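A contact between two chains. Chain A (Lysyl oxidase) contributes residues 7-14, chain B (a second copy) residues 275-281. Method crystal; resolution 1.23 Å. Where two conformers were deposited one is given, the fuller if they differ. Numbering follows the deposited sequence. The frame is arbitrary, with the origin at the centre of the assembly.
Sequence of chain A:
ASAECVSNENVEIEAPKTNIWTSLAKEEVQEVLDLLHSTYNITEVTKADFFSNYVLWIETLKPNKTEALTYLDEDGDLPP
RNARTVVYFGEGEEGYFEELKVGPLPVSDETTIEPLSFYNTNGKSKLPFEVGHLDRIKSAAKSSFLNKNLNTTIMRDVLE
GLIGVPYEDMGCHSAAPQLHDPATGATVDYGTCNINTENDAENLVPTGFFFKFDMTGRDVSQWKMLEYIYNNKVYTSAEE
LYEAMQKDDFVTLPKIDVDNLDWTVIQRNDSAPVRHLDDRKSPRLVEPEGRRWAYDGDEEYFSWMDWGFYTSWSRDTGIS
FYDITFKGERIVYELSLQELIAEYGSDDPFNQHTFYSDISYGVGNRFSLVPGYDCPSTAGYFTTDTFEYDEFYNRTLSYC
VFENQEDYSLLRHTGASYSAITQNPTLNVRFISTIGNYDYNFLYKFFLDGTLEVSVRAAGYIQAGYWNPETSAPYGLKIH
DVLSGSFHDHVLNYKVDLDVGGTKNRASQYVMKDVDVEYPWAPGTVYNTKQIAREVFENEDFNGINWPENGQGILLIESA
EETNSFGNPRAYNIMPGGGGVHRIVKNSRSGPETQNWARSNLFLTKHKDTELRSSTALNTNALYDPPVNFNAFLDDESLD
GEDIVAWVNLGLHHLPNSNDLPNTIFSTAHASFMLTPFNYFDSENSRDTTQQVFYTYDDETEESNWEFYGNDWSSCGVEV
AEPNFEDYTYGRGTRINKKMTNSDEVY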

# COMPACT_ATOMS: atom_id res chain seq x y z
N SER A 7 21.29 14.42 -24.72
CA SER A 7 21.76 14.57 -23.35
C SER A 7 21.52 15.99 -22.87
O SER A 7 21.52 16.94 -23.66
CB SER A 7 23.24 14.20 -23.24
OG SER A 7 24.06 15.03 -24.04
N ASN A 8 21.29 16.11 -21.58
CA ASN A 8 21.20 17.39 -20.90
C ASN A 8 21.94 17.30 -19.56
O ASN A 8 21.94 16.26 -18.88
CB ASN A 8 19.74 17.76 -20.64
CG ASN A 8 18.96 17.97 -21.94
OD1 ASN A 8 19.19 18.92 -22.67
ND2 ASN A 8 17.96 17.12 -22.17
N GLU A 9 22.50 18.41 -19.12
CA GLU A 9 23.23 18.44 -17.83
C GLU A 9 22.32 18.59 -16.64
O GLU A 9 21.18 19.05 -16.76
CB GLU A 9 24.26 19.59 -17.88
CG GLU A 9 25.32 19.45 -18.96
CD GLU A 9 26.25 18.26 -18.76
OE1 GLU A 9 26.70 18.03 -17.62
OE2 GLU A 9 26.54 17.57 -19.77
N ASN A 10 22.82 18.16 -15.48
CA ASN A 10 22.09 18.37 -14.24
C ASN A 10 21.96 19.86 -14.00
O ASN A 10 22.90 20.64 -14.25
CB ASN A 10 22.84 17.77 -13.06
CG ASN A 10 23.07 16.29 -13.19
OD1 ASN A 10 22.33 15.58 -13.87
ND2 ASN A 10 24.09 15.79 -12.48
N VAL A 11 20.79 20.26 -13.54
CA VAL A 11 20.49 21.67 -13.34
C VAL A 11 20.60 22.01 -11.88
O VAL A 11 20.05 21.33 -11.03
CB VAL A 11 19.07 22.00 -13.84
CG1 VAL A 11 18.65 23.45 -13.52
CG2 VAL A 11 18.97 21.70 -15.30
N GLU A 12 21.27 23.13 -11.60
CA GLU A 12 21.30 23.71 -10.26
C GLU A 12 20.54 25.03 -10.26
O GLU A 12 20.51 25.75 -11.29
CB GLU A 12 22.76 23.92 -9.83
CG GLU A 12 23.45 22.61 -9.49
CD GLU A 12 24.94 22.78 -9.24
OE1 GLU A 12 25.32 23.35 -8.21
OE2 GLU A 12 25.73 22.36 -10.11
N ILE A 13 19.93 25.34 -9.12
CA ILE A 13 19.15 26.55 -8.93
C ILE A 13 19.56 27.26 -7.67
O ILE A 13 20.27 26.70 -6.82
CB ILE A 13 17.66 26.22 -8.92
CG1 ILE A 13 17.36 25.14 -7.84
CG2 ILE A 13 17.23 25.80 -10.32
CD1 ILE A 13 15.95 25.05 -7.36
N GLU A 14 19.08 28.49 -7.52
CA GLU A 14 19.25 29.23 -6.27
C GLU A 14 17.96 29.18 -5.44
O GLU A 14 16.87 29.47 -5.96
CB GLU A 14 19.69 30.69 -6.58
CG GLU A 14 21.13 30.85 -7.03
CD GLU A 14 21.60 32.28 -6.95
OE1 GLU A 14 21.21 33.08 -7.83
OE2 GLU A 14 22.36 32.61 -6.01
N ARG B 275 6.07 22.96 -16.90
CA ARG B 275 6.85 22.96 -15.68
C ARG B 275 8.34 22.87 -16.00
O ARG B 275 8.76 22.33 -17.03
CB ARG B 275 6.44 21.80 -14.76
CG ARG B 275 4.97 21.70 -14.43
CD ARG B 275 4.70 20.70 -13.39
NE ARG B 275 3.24 20.53 -13.20
CZ ARG B 275 2.68 19.73 -12.31
NH1 ARG B 275 3.40 19.09 -11.39
NH2 ARG B 275 1.37 19.57 -12.35
N HIS B 276 9.13 23.42 -15.11
CA HIS B 276 10.60 23.41 -15.25
C HIS B 276 11.11 21.99 -15.48
O HIS B 276 10.75 21.06 -14.70
CB HIS B 276 11.22 24.00 -13.97
CG HIS B 276 12.71 24.15 -14.01
ND1 HIS B 276 13.51 23.75 -12.97
CD2 HIS B 276 13.54 24.69 -14.94
CE1 HIS B 276 14.77 24.03 -13.24
NE2 HIS B 276 14.82 24.60 -14.44
N LEU B 277 11.88 21.80 -16.54
CA LEU B 277 12.47 20.52 -16.91
C LEU B 277 11.53 19.46 -17.47
O LEU B 277 11.95 18.34 -17.77
CB LEU B 277 13.38 20.00 -15.81
CG LEU B 277 14.39 21.01 -15.29
CD1 LEU B 277 15.21 20.37 -14.18
CD2 LEU B 277 15.21 21.62 -16.38
N ASP B 278 10.26 19.82 -17.64
CA ASP B 278 9.29 18.91 -18.26
C ASP B 278 9.47 18.87 -19.78
O ASP B 278 8.71 18.18 -20.47
CB ASP B 278 7.85 19.27 -17.88
CG ASP B 278 6.95 18.09 -17.70
OD1 ASP B 278 7.42 16.90 -17.67
OD2 ASP B 278 5.71 18.27 -17.55
N ASP B 279 10.44 19.64 -20.33
CA ASP B 279 10.89 19.52 -21.71
C ASP B 279 12.00 18.45 -21.86
O ASP B 279 12.65 18.35 -22.91
CB ASP B 279 11.31 20.88 -22.28
CG ASP B 279 12.44 21.55 -21.50
OD1 ASP B 279 12.74 21.12 -20.35
OD2 ASP B 279 13.03 22.56 -21.97
N ARG B 280 12.18 17.65 -20.80
CA ARG B 280 13.01 16.45 -20.84
C ARG B 280 12.08 15.26 -20.64
O ARG B 280 11.17 15.29 -19.81
CB ARG B 280 14.07 16.47 -19.72
CG ARG B 280 15.03 17.63 -19.77
CD ARG B 280 16.02 17.70 -18.60
NE ARG B 280 16.87 18.88 -18.78
CZ ARG B 280 18.02 19.09 -18.17
NH1 ARG B 280 18.54 18.17 -17.37
NH2 ARG B 280 18.72 20.20 -18.44
N LYS B 281 12.34 14.19 -21.37
CA LYS B 281 11.57 12.94 -21.25
C LYS B 281 11.73 12.34 -19.89
O LYS B 281 12.83 12.28 -19.37
CB LYS B 281 12.13 11.90 -22.23
CG LYS B 281 11.81 12.06 -23.68
CD LYS B 281 12.39 10.86 -24.49
CE LYS B 281 13.27 11.28 -25.63
NZ LYS B 281 14.00 10.16 -26.35
O HOH W 1 15.32 17.43 -23.89

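Which polar contact ties the chains together directly? R280(B) reaches across with a nearly extended side chain, chi1 m and chi2 and chi3 both t, and its guanidinium grips one backbone oxygen. NH1 of R280(B) donates to the carbonyl O of E9(A) at 2.8 Å, with an N-H...acceptor angle of 155°. NH2 of R280(B) donates to the same E9(A) O at 3.2 Å and a more bent 136°. The oxygen lies at the edge of the guanidinium, near its plane, where the N-H groups point. The acceptor is main chain, and the side chain of E9(A) points away.

What packs around that guanidinium? N8(A) lies over one face, its CB 3.3 Å from CZ of R280(B), while CG2 of V11(A) comes within 3.5 Å of NH2 of R280(B). A flat, delocalised cation suits this place: it can bond at its edge while its face rests against carbon. R280(B) accordingly has the largest covered area of any residue here, 88 Å² of the 272 Å² buried in total.

Where is the apolar part of the contact? V11(A), with chi1 t, points toward chain B and splits its two methyls between neighbours. CG2 of V11(A) meets CD2 of L277(B) at 3.9 Å, and CG1 of V11(A) approaches the ring edge of H276(B), 3.9 Å from CE1. I13(A) also points toward chain B and adds a looser touch, CG2 to CE1 of H276(B) at 4.2 Å. E12(A), between them, points away, so the branched side chains face the partner and the charged one does not.

Does water contribute? One molecule bridges the chains, accepting from ND2 of N8(A) at 3.2 Å and donating to O of D279(B) at 3.0 Å. N8(A) thus takes part twice, its CB over the arginine and its ND2 bonded to the water.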